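Local atomic coordinates of 70 kDa protein (Xanthomonas sp., PDB entry 4B2N), a protein that cleaves natural rubber oxidatively as a processive dioxygenase carrying two covalently bound c-type hemes. Residues Glu103-Phe108 with Lys177-Arg182; Phe107-Ala112 with Asn321-Ala326; Ser313-Gly318 with Gly331-Phe336. All coordinates share one frame; numbering follows the deposited sequence.

Contact 1 (Glu103-Phe108 with Lys177-Arg182); sequences EERQFF and KDDNGR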
loop_
_atom_site.group_PDB
_atom_site.type_symbol
_atom_site.label_atom_id
_atom_site.label_comp_id
_atom_site.label_asym_id
_atom_site.label_seq_id
_atom_site.Cartn_x
_atom_site.Cartn_y
_atom_site.Cartn_z
ATOM N N GLU A 103 -12.843 -10.174 -2.524
ATOM C CA GLU A 103 -14.195 -9.853 -2.124
ATOM C C GLU A 103 -14.662 -10.824 -1.031
ATOM O O GLU A 103 -15.434 -10.422 -0.126
ATOM C CB GLU A 103 -15.141 -9.942 -3.331
ATOM C CG GLU A 103 -15.085 -8.710 -4.254
ATOM C CD GLU A 103 -16.008 -8.862 -5.434
ATOM O OE1 GLU A 103 -16.961 -9.710 -5.338
ATOM O OE2 GLU A 103 -15.772 -8.145 -6.463
ATOM N N GLU A 104 -14.246 -12.093 -1.120
ATOM C CA GLU A 104 -14.815 -13.092 -0.244
ATOM C C GLU A 104 -13.929 -13.937 0.626
ATOM O O GLU A 104 -14.444 -14.809 1.387
ATOM C CB GLU A 104 -15.825 -14.033 -0.890
ATOM C CG GLU A 104 -15.723 -14.398 -2.318
ATOM C CD GLU A 104 -16.838 -15.383 -2.720
ATOM O OE1 GLU A 104 -16.743 -16.606 -2.443
ATOM O OE2 GLU A 104 -17.769 -14.898 -3.354
ATOM N N ARG A 105 -12.619 -13.744 0.545
ATOM C CA ARG A 105 -11.766 -14.643 1.370
ATOM C C ARG A 105 -11.296 -13.913 2.611
ATOM O O ARG A 105 -10.785 -12.800 2.517
ATOM C CB ARG A 105 -10.572 -15.144 0.503
ATOM C CG ARG A 105 -11.055 -16.240 -0.430
ATOM C CD ARG A 105 -11.089 -17.579 0.341
ATOM N NE ARG A 105 -9.724 -18.100 0.549
ATOM C CZ ARG A 105 -9.153 -18.374 1.715
ATOM N NH1 ARG A 105 -9.811 -18.173 2.858
ATOM N NH2 ARG A 105 -7.909 -18.868 1.771
ATOM N N GLN A 106 -11.431 -14.540 3.776
ATOM C CA GLN A 106 -10.858 -13.942 4.987
ATOM C C GLN A 106 -9.368 -14.323 5.137
ATOM O O GLN A 106 -9.013 -15.380 5.650
ATOM C CB GLN A 106 -11.623 -14.342 6.232
ATOM C CG GLN A 106 -11.180 -13.464 7.430
ATOM C CD GLN A 106 -12.280 -13.329 8.436
ATOM O OE1 GLN A 106 -12.742 -12.206 8.762
ATOM N NE2 GLN A 106 -12.747 -14.456 8.904
ATOM N N PHE A 107 -8.510 -13.460 4.657
ATOM C CA PHE A 107 -7.072 -13.635 4.736
ATOM C C PHE A 107 -6.553 -12.984 6.014
ATOM O O PHE A 107 -5.855 -13.629 6.811
ATOM C CB PHE A 107 -6.432 -12.899 3.554
ATOM C CG PHE A 107 -6.698 -13.569 2.237
ATOM C CD1 PHE A 107 -6.334 -14.927 2.037
ATOM C CD2 PHE A 107 -7.325 -12.875 1.213
ATOM C CE1 PHE A 107 -6.614 -15.593 0.835
ATOM C CE2 PHE A 107 -7.573 -13.523 -0.023
ATOM C CZ PHE A 107 -7.228 -14.883 -0.182
ATOM N N PHE A 108 -6.893 -11.704 6.160
ATOM C CA PHE A 108 -6.412 -10.812 7.250
ATOM C C PHE A 108 -6.987 -11.282 8.575
ATOM O O PHE A 108 -8.130 -11.761 8.660
ATOM C CB PHE A 108 -6.829 -9.382 6.877
ATOM C CG PHE A 108 -6.447 -8.306 7.878
ATOM C CD1 PHE A 108 -7.187 -8.122 9.083
ATOM C CD2 PHE A 108 -5.392 -7.470 7.636
ATOM C CE1 PHE A 108 -6.834 -7.125 10.031
ATOM C CE2 PHE A 108 -5.077 -6.445 8.550
ATOM C CZ PHE A 108 -5.802 -6.270 9.726
ATOM N N LYS A 177 -14.883 -16.080 3.652
ATOM C CA LYS A 177 -14.808 -17.553 3.819
ATOM C C LYS A 177 -13.416 -17.965 4.241
ATOM O O LYS A 177 -12.428 -17.370 3.778
ATOM C CB LYS A 177 -15.161 -18.224 2.518
ATOM C CG LYS A 177 -16.557 -17.880 2.053
ATOM C CD LYS A 177 -16.790 -18.436 0.668
ATOM C CE LYS A 177 -18.259 -18.649 0.374
ATOM N NZ LYS A 177 -18.376 -18.568 -1.105
ATOM N N ASP A 178 -13.358 -18.960 5.116
ATOM C CA ASP A 178 -12.089 -19.457 5.667
ATOM C C ASP A 178 -11.404 -20.400 4.637
ATOM O O ASP A 178 -11.871 -20.537 3.523
ATOM C CB ASP A 178 -12.325 -20.130 7.019
ATOM C CG ASP A 178 -13.237 -21.373 6.928
ATOM O OD1 ASP A 178 -13.401 -22.019 5.873
ATOM O OD2 ASP A 178 -13.738 -21.761 7.974
ATOM N N ASP A 179 -10.333 -21.078 5.047
ATOM C CA ASP A 179 -9.577 -21.819 4.066
ATOM C C ASP A 179 -10.342 -23.125 3.697
ATOM O O ASP A 179 -10.020 -23.764 2.730
ATOM C CB ASP A 179 -8.137 -22.107 4.554
ATOM C CG ASP A 179 -7.319 -20.822 4.865
ATOM O OD1 ASP A 179 -7.724 -19.719 4.462
ATOM O OD2 ASP A 179 -6.241 -20.942 5.531
ATOM N N ASN A 180 -11.294 -23.534 4.517
ATOM C CA ASN A 180 -12.185 -24.652 4.191
ATOM C C ASN A 180 -13.437 -24.255 3.385
ATOM O O ASN A 180 -14.400 -25.046 3.305
ATOM C CB ASN A 180 -12.661 -25.310 5.455
ATOM C CG ASN A 180 -11.589 -26.101 6.127
ATOM O OD1 ASN A 180 -10.898 -25.598 6.987
ATOM N ND2 ASN A 180 -11.489 -27.363 5.793
ATOM N N GLY A 181 -13.438 -23.034 2.835
ATOM C CA GLY A 181 -14.547 -22.503 2.075
ATOM C C GLY A 181 -15.844 -22.158 2.825
ATOM O O GLY A 181 -16.870 -21.949 2.172
ATOM N N ARG A 182 -15.800 -22.104 4.145
ATOM C CA ARG A 182 -17.005 -21.735 4.876
ATOM C C ARG A 182 -17.006 -20.291 5.332
ATOM O O ARG A 182 -15.969 -19.723 5.667
ATOM C CB ARG A 182 -17.234 -22.686 6.027
ATOM C CG ARG A 182 -17.601 -24.052 5.473
ATOM C CD ARG A 182 -17.774 -25.024 6.595
ATOM N NE ARG A 182 -18.817 -24.620 7.542
ATOM C CZ ARG A 182 -20.106 -24.860 7.361
ATOM N NH1 ARG A 182 -20.495 -25.419 6.231
ATOM N NH2 ARG A 182 -20.994 -24.541 8.301
HETATM O O HOH W 1 -20.384 -16.302 -2.141
#
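The guanidinium of Arg105 meets the 177-182 loop edge-on: Lys177 O and Asp179 OD1 lie near its plane, while Phe107 CE1 lies 3.5 Å above one face, offset to the rim. Arg105 CB in turn lies over one face of that phenyl ring. The arginine chain bends at chi2 (-82°) and chi3 (-74°), folding CD and then NE back. Arg105 NH1 and NH2 both fasten on the single oxygen OD1 of Asp179, NH2 at 2.8 Å. The two planes stand 88° apart; NH1 meets OD1 on its anti lone pair and NH2 from above the carboxylate plane. Asp179 OD2 is paired with Arg324, and Arg105 NE with Glu335. Arg105 NH1 also donates to Lys177 O at 2.9 Å, and Gln106 N reaches that oxygen at 3.0 Å from its other face. A planar, multi-donor group suits this place, gripping Lys177 O and Asp179 together. Glu104 and Lys177 run side by side, with a 2.9 Å salt bridge between Glu104 OE1 and Lys177 NZ and a water linking OE2 and NZ. Lys177 N bonds Glu104 O at 2.6 Å, and an isolated beta bridge between Arg105 and Lys177 ties the end of helix 88-104 to the loop before strand 186-189.

Contact 2 (Phe107-Ala112 with Asn321-Ala326); sequences FFQPMA and NIFRDA
Asn321 and Arg324 converge on the carbonyl oxygen of Phe107. Asn321 holds CG anti to its backbone N (chi1 -180°); its ND2 donates to Phe107 O at 3.1 Å, almost straight but from well above the carbonyl plane. Arg324 stretches from CG to NE, and its NH1 meets Phe107 O in plane, on a lone pair, at 2.9 Å. The guanidinium has further partners: NE forms a salt bridge with Asp179, NH1 also bonds Gly318 O, and NH2 bonds Gln106 O. Asn321 OD1 accepts from Phe323 N at 2.7 Å, an Asx turn within the type I turn Asn321-Arg324. Gln109, from the 107-112 segment, bonds in the other direction. Its CG is anti to N, and a bend at chi2 (60°) turns CD aside; Gln109 OE1 accepts from Ile322 N at 2.8 Å, in the carbonyl plane, and NE2 donates to Pro110 O. Gln109 NE2 also lies 3.4 Å from Phe323 CE2, with amide and ring planes 60° apart, while Pro110 CD approaches the ring edge. Primary amides suit these places because each both donates and accepts. The side-chain amides, with Arg324, supply the hydrogen bonds that join the two loops, since no backbone-to-backbone bond links them.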
loop_
_atom_site.group_PDB
_atom_site.type_symbol
_atom_site.label_atom_id
_atom_site.label_comp_id
_atom_site.label_asym_id
_atom_site.label_seq_id
_atom_site.Cartn_x
_atom_site.Cartn_y
_atom_site.Cartn_z
ATOM N N PHE A 107 -8.510 -13.460 4.657
ATOM C CA PHE A 107 -7.072 -13.635 4.736
ATOM C C PHE A 107 -6.553 -12.984 6.014
ATOM O O PHE A 107 -5.855 -13.629 6.811
ATOM C CB PHE A 107 -6.432 -12.899 3.554
ATOM C CG PHE A 107 -6.698 -13.569 2.237
ATOM C CD1 PHE A 107 -6.334 -14.927 2.037
ATOM C CD2 PHE A 107 -7.325 -12.875 1.213
ATOM C CE1 PHE A 107 -6.614 -15.593 0.835
ATOM C CE2 PHE A 107 -7.573 -13.523 -0.023
ATOM C CZ PHE A 107 -7.228 -14.883 -0.182
ATOM N N PHE A 108 -6.893 -11.704 6.160
ATOM C CA PHE A 108 -6.412 -10.812 7.250
ATOM C C PHE A 108 -6.987 -11.282 8.575
ATOM O O PHE A 108 -8.130 -11.761 8.660
ATOM C CB PHE A 108 -6.829 -9.382 6.877
ATOM C CG PHE A 108 -6.447 -8.306 7.878
ATOM C CD1 PHE A 108 -7.187 -8.122 9.083
ATOM C CD2 PHE A 108 -5.392 -7.470 7.636
ATOM C CE1 PHE A 108 -6.834 -7.125 10.031
ATOM C CE2 PHE A 108 -5.077 -6.445 8.550
ATOM C CZ PHE A 108 -5.802 -6.270 9.726
ATOM N N GLN A 109 -6.147 -11.284 9.597
ATOM C CA GLN A 109 -6.517 -11.593 10.980
ATOM C C GLN A 109 -7.933 -11.178 11.415
ATOM O O GLN A 109 -8.185 -10.017 11.495
ATOM C CB GLN A 109 -5.473 -10.888 11.896
ATOM C CG GLN A 109 -5.728 -11.191 13.375
ATOM C CD GLN A 109 -5.653 -12.643 13.657
ATOM O OE1 GLN A 109 -4.591 -13.290 13.424
ATOM N NE2 GLN A 109 -6.711 -13.188 14.235
ATOM N N PRO A 110 -8.821 -12.137 11.794
ATOM C CA PRO A 110 -10.140 -11.725 12.292
ATOM C C PRO A 110 -10.014 -10.908 13.566
ATOM O O PRO A 110 -9.146 -11.210 14.404
ATOM C CB PRO A 110 -10.809 -13.056 12.638
ATOM C CG PRO A 110 -10.277 -14.006 11.603
ATOM C CD PRO A 110 -8.812 -13.571 11.428
ATOM N N MET A 111 -10.918 -9.954 13.773
ATOM C CA MET A 111 -10.823 -9.067 14.945
ATOM C C MET A 111 -11.960 -9.247 15.927
ATOM O O MET A 111 -11.767 -8.983 17.091
ATOM C CB MET A 111 -10.692 -7.590 14.568
ATOM C CG MET A 111 -9.493 -7.352 13.709
ATOM S SD MET A 111 -9.376 -5.658 13.047
ATOM C CE MET A 111 -11.069 -5.390 12.566
ATOM N N ALA A 112 -13.151 -9.613 15.447
ATOM C CA ALA A 112 -14.383 -9.598 16.277
ATOM C C ALA A 112 -15.345 -10.683 15.829
ATOM O O ALA A 112 -15.385 -11.061 14.642
ATOM C CB ALA A 112 -15.024 -8.215 16.161
ATOM N N ASN A 321 -1.806 -14.151 9.930
ATOM C CA ASN A 321 -3.010 -14.570 10.635
ATOM C C ASN A 321 -2.702 -15.706 11.613
ATOM O O ASN A 321 -2.109 -16.689 11.245
ATOM C CB ASN A 321 -4.000 -15.063 9.562
ATOM C CG ASN A 321 -5.320 -15.540 10.131
ATOM O OD1 ASN A 321 -5.390 -16.179 11.165
ATOM N ND2 ASN A 321 -6.395 -15.168 9.452
ATOM N N ILE A 322 -3.152 -15.577 12.862
ATOM C CA ILE A 322 -2.684 -16.410 13.943
ATOM C C ILE A 322 -3.394 -17.729 13.951
ATOM O O ILE A 322 -2.973 -18.699 14.632
ATOM C CB ILE A 322 -2.838 -15.635 15.291
ATOM C CG1 ILE A 322 -1.511 -15.614 15.959
ATOM C CG2 ILE A 322 -4.082 -16.014 16.107
ATOM C CD1 ILE A 322 -0.544 -14.787 15.135
ATOM N N PHE A 323 -4.475 -17.784 13.189
ATOM C CA PHE A 323 -5.259 -19.009 13.176
ATOM C C PHE A 323 -4.766 -20.048 12.153
ATOM O O PHE A 323 -5.190 -21.185 12.209
ATOM C CB PHE A 323 -6.732 -18.654 12.964
ATOM C CG PHE A 323 -7.329 -17.810 14.074
ATOM C CD1 PHE A 323 -7.230 -18.219 15.424
ATOM C CD2 PHE A 323 -8.038 -16.634 13.768
ATOM C CE1 PHE A 323 -7.796 -17.474 16.443
ATOM C CE2 PHE A 323 -8.648 -15.878 14.806
ATOM C CZ PHE A 323 -8.503 -16.294 16.137
ATOM N N ARG A 324 -3.886 -19.679 11.207
ATOM C CA ARG A 324 -3.445 -20.643 10.173
ATOM C C ARG A 324 -2.286 -21.432 10.697
ATOM O O ARG A 324 -1.605 -20.930 11.565
ATOM C CB ARG A 324 -2.916 -19.904 8.948
ATOM C CG ARG A 324 -3.974 -19.074 8.270
ATOM C CD ARG A 324 -3.698 -18.909 6.795
ATOM N NE ARG A 324 -5.002 -18.605 6.207
ATOM C CZ ARG A 324 -5.525 -17.406 6.146
ATOM N NH1 ARG A 324 -4.835 -16.302 6.566
ATOM N NH2 ARG A 324 -6.750 -17.304 5.641
ATOM N N ASP A 325 -2.034 -22.649 10.181
ATOM C CA ASP A 325 -0.781 -23.329 10.474
ATOM C C ASP A 325 0.262 -23.032 9.355
ATOM O O ASP A 325 -0.058 -22.322 8.399
ATOM C CB ASP A 325 -0.976 -24.831 10.774
ATOM C CG ASP A 325 -1.358 -25.618 9.548
ATOM O OD1 ASP A 325 -1.569 -25.065 8.428
ATOM O OD2 ASP A 325 -1.424 -26.851 9.684
ATOM N N ALA A 326 1.506 -23.493 9.503
ATOM C CA ALA A 326 2.570 -23.158 8.531
ATOM C C ALA A 326 2.150 -23.591 7.130
ATOM O O ALA A 326 2.303 -22.853 6.189
ATOM C CB ALA A 326 3.901 -23.834 8.917
#

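Contact 3 (Ser313-Gly318 with Gly331-Phe336); sequences SEMAFG and GLEDEF. With HEC (heme c), chain C.
Phe336 N bonds to Leu332 O at 3.0 Å, a turn of helix that sets two apolar side chains on one side, both directed at the 313-318 helix. Phe336 receives Met315 over one ring face: Met315 CG comes within 3.3 Å of Phe336 CG, a tight fit, and Met315 CA lies 4.1 Å from the ring centroid in a CH-pi contact. Met315 SD stands 5.3 Å from the Phe336 centroid, oblique to the ring, as a Met-aromatic contact. A bend at chi3 (77°) then swings the methyl of Met315 round, so that CE touches Leu332 CB at 3.8 Å and also meets Glu333 N; an unbranched, flexible thioether suits this single bend. Leu332 CD1 packs 3.6 Å from Gly318 O, an approach that the lack of a side chain on Gly318 permits.

The helix is kinked where the N atoms of Phe317 and Gly318 lack bonds to the preceding turn; Gly318 N has a weak bond to Met315 O. Phe336 CE2 sits 3.1 Å from Glu314 O, which lies oblique to the ring. Farther along, the same ring lies edge-on to the heme vinyl-derived carbon CBB. Phe317 CE2 reaches porphyrin C1C at 3.4 Å, and the Glu314 carboxylate lies beside methyl CMA. Of its oxygens OE2 has a weak bond to Asn340, whereas OE1 is buried with no partner in the model. Cohesion between these helices is therefore almost wholly apolar and aromatic, consistent with an apolar lining of the pocket, Phe317 over a porphyrin face and Phe336 and Glu314 at its periphery, while Arg294 and Thr286 supply polar bonds to the heme.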
loop_
_atom_site.group_PDB
_atom_site.type_symbol
_atom_site.label_atom_id
_atom_site.label_comp_id
_atom_site.label_asym_id
_atom_site.label_seq_id
_atom_site.Cartn_x
_atom_site.Cartn_y
_atom_site.Cartn_z
ATOM N N SER A 313 5.522 -10.874 -0.497
ATOM C CA SER A 313 5.188 -9.584 0.142
ATOM C C SER A 313 3.654 -9.336 0.171
ATOM O O SER A 313 3.083 -8.865 1.203
ATOM C CB SER A 313 5.902 -8.445 -0.567
ATOM O OG SER A 313 5.546 -8.452 -1.948
ATOM N N GLU A 314 2.955 -9.691 -0.916
ATOM C CA GLU A 314 1.514 -9.411 -0.993
ATOM C C GLU A 314 0.811 -10.289 0.020
ATOM O O GLU A 314 -0.277 -9.966 0.535
ATOM C CB GLU A 314 1.005 -9.759 -2.409
ATOM C CG GLU A 314 1.650 -8.876 -3.482
ATOM C CD GLU A 314 1.016 -9.017 -4.857
ATOM O OE1 GLU A 314 -0.008 -9.769 -4.986
ATOM O OE2 GLU A 314 1.596 -8.397 -5.804
ATOM N N MET A 315 1.463 -11.411 0.315
ATOM C CA MET A 315 0.925 -12.374 1.289
ATOM C C MET A 315 1.032 -12.054 2.761
ATOM O O MET A 315 0.347 -12.708 3.570
ATOM C CB MET A 315 1.538 -13.752 1.049
ATOM C CG MET A 315 1.019 -14.492 -0.179
ATOM S SD MET A 315 2.145 -15.847 -0.647
ATOM C CE MET A 315 1.686 -17.022 0.579
ATOM N N ALA A 316 1.794 -11.010 3.124
ATOM C CA ALA A 316 2.099 -10.735 4.535
ATOM C C ALA A 316 0.855 -10.844 5.469
ATOM O O ALA A 316 0.886 -11.554 6.498
ATOM C CB ALA A 316 2.716 -9.356 4.661
ATOM N N PHE A 317 -0.243 -10.153 5.128
ATOM C CA PHE A 317 -1.372 -10.137 6.114
ATOM C C PHE A 317 -2.070 -11.475 6.198
ATOM O O PHE A 317 -2.750 -11.799 7.207
ATOM C CB PHE A 317 -2.370 -9.034 5.761
ATOM C CG PHE A 317 -1.939 -7.681 6.247
ATOM C CD1 PHE A 317 -1.949 -7.376 7.603
ATOM C CD2 PHE A 317 -1.492 -6.723 5.339
ATOM C CE1 PHE A 317 -1.546 -6.085 8.046
ATOM C CE2 PHE A 317 -1.111 -5.453 5.761
ATOM C CZ PHE A 317 -1.122 -5.139 7.112
ATOM N N GLY A 318 -1.936 -12.269 5.151
ATOM C CA GLY A 318 -2.568 -13.600 5.223
ATOM C C GLY A 318 -1.731 -14.563 6.025
ATOM O O GLY A 318 -2.228 -15.420 6.733
ATOM N N GLY A 331 0.606 -22.115 1.855
ATOM C CA GLY A 331 -0.355 -22.588 0.821
ATOM C C GLY A 331 -1.357 -21.534 0.333
ATOM O O GLY A 331 -2.101 -21.805 -0.593
ATOM N N LEU A 332 -1.297 -20.309 0.878
ATOM C CA LEU A 332 -1.994 -19.156 0.298
ATOM C C LEU A 332 -1.382 -18.705 -1.012
ATOM O O LEU A 332 -1.984 -17.889 -1.710
ATOM C CB LEU A 332 -1.980 -17.907 1.219
ATOM C CG LEU A 332 -2.788 -18.179 2.486
ATOM C CD1 LEU A 332 -2.534 -17.108 3.533
ATOM C CD2 LEU A 332 -4.275 -18.129 2.213
ATOM N N GLU A 333 -0.199 -19.204 -1.344
ATOM C CA GLU A 333 0.521 -18.709 -2.532
ATOM C C GLU A 333 -0.273 -18.720 -3.867
ATOM O O GLU A 333 -0.244 -17.716 -4.578
ATOM C CB GLU A 333 1.888 -19.434 -2.701
ATOM C CG GLU A 333 2.764 -18.743 -3.757
ATOM C CD GLU A 333 4.202 -19.294 -3.715
ATOM O OE1 GLU A 333 4.853 -19.138 -2.651
ATOM O OE2 GLU A 333 4.631 -19.929 -4.729
ATOM N N ASP A 334 -0.925 -19.832 -4.235
ATOM C CA ASP A 334 -1.727 -19.868 -5.483
ATOM C C ASP A 334 -2.782 -18.733 -5.460
ATOM O O ASP A 334 -2.981 -18.032 -6.474
ATOM C CB ASP A 334 -2.457 -21.229 -5.712
ATOM C CG ASP A 334 -1.523 -22.420 -5.898
ATOM O OD1 ASP A 334 -0.299 -22.253 -5.997
ATOM O OD2 ASP A 334 -2.045 -23.562 -5.995
ATOM N N GLU A 335 -3.472 -18.557 -4.322
ATOM C CA GLU A 335 -4.502 -17.516 -4.219
ATOM C C GLU A 335 -3.928 -16.125 -4.427
ATOM O O GLU A 335 -4.523 -15.229 -5.093
ATOM C CB GLU A 335 -5.206 -17.626 -2.875
ATOM C CG GLU A 335 -6.151 -18.809 -2.904
ATOM C CD GLU A 335 -6.792 -19.062 -1.532
ATOM O OE1 GLU A 335 -6.070 -19.297 -0.547
ATOM O OE2 GLU A 335 -8.038 -19.087 -1.459
ATOM N N PHE A 336 -2.703 -15.972 -3.950
ATOM C CA PHE A 336 -2.045 -14.666 -4.097
ATOM C C PHE A 336 -1.468 -14.359 -5.462
ATOM O O PHE A 336 -1.441 -13.210 -5.922
ATOM C CB PHE A 336 -1.119 -14.447 -2.941
ATOM C CG PHE A 336 -1.854 -13.902 -1.741
ATOM C CD1 PHE A 336 -2.642 -14.755 -0.922
ATOM C CD2 PHE A 336 -1.749 -12.546 -1.406
ATOM C CE1 PHE A 336 -3.361 -14.220 0.183
ATOM C CE2 PHE A 336 -2.459 -12.018 -0.302
ATOM C CZ PHE A 336 -3.277 -12.828 0.459
HETATM FE FE HEC C . -1.051 -3.645 1.126
HETATM C CHA HEC C . 1.856 -2.299 -0.257
HETATM C CHB HEC C . -1.216 -5.993 -1.485
HETATM C CHC HEC C . -3.533 -5.507 2.795
HETATM C CHD HEC C . -1.302 -1.083 3.293
HETATM N NA HEC C . 0.027 -4.088 -0.433
HETATM C C1A HEC C . 1.111 -3.327 -0.966
HETATM C C2A HEC C . 1.494 -3.731 -2.310
HETATM C C3A HEC C . 0.638 -4.803 -2.697
HETATM C C4A HEC C . -0.254 -4.973 -1.544
HETATM C CMA HEC C . 0.609 -5.521 -4.031
HETATM C CAA HEC C . 2.612 -3.158 -3.219
HETATM C CBA HEC C . 2.041 -1.879 -3.836
HETATM C CGA HEC C . 3.082 -1.096 -4.616
HETATM O O1A HEC C . 4.254 -0.880 -4.151
HETATM O O2A HEC C . 2.657 -0.632 -5.677
HETATM N NB HEC C . -2.032 -5.406 0.770
HETATM C C1B HEC C . -2.065 -6.160 -0.334
HETATM C C2B HEC C . -2.943 -7.319 -0.291
HETATM C C3B HEC C . -3.598 -7.190 0.953
HETATM C C4B HEC C . -3.035 -5.962 1.502
HETATM C CMB HEC C . -3.012 -8.302 -1.389
HETATM C CAB HEC C . -4.587 -8.106 1.625
HETATM C CBB HEC C . -4.088 -9.400 1.932
HETATM N NC HEC C . -2.244 -3.427 2.694
HETATM C C1C HEC C . -3.189 -4.212 3.330
HETATM C C2C HEC C . -3.841 -3.541 4.483
HETATM C C3C HEC C . -3.132 -2.249 4.614
HETATM C C4C HEC C . -2.166 -2.228 3.518
HETATM C CMC HEC C . -4.929 -4.185 5.335
HETATM C CAC HEC C . -3.323 -1.169 5.634
HETATM C CBC HEC C . -3.524 -1.558 6.962
HETATM N ND HEC C . 0.105 -2.002 1.455
HETATM C C1D HEC C . -0.157 -1.083 2.383
HETATM C C2D HEC C . 0.779 -0.006 2.407
HETATM C C3D HEC C . 1.703 -0.374 1.380
HETATM C C4D HEC C . 1.205 -1.644 0.865
HETATM C CMD HEC C . 0.849 1.218 3.247
HETATM C CAD HEC C . 2.959 0.368 1.083
HETATM C CBD HEC C . 3.863 -0.189 2.250
HETATM C CGD HEC C . 5.196 0.523 2.237
HETATM O O1D HEC C . 5.447 1.428 3.072
HETATM O O2D HEC C . 5.982 0.217 1.278
#

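Contact 1 lies at the surface, whereas contacts 2 and 3 are buried, and the chemistry changes accordingly. Contact 1 joins the end of helix 88-104 to a loop through charged pairs and a bridging water; contact 2 joins two loops, with neutral amides and one arginine gripping backbone groups; contact 3 is apolar helix packing that borders heme c. Contacts 1 and 2 share Phe107 and Phe108, and the Asp179-Arg324 salt bridge joins them. The same two phenylalanines reach contact 3, Phe107 edge-to-face with Phe336 and Phe108 against Phe317, so the three contacts are neighbours, running from the surface to the heme pocket.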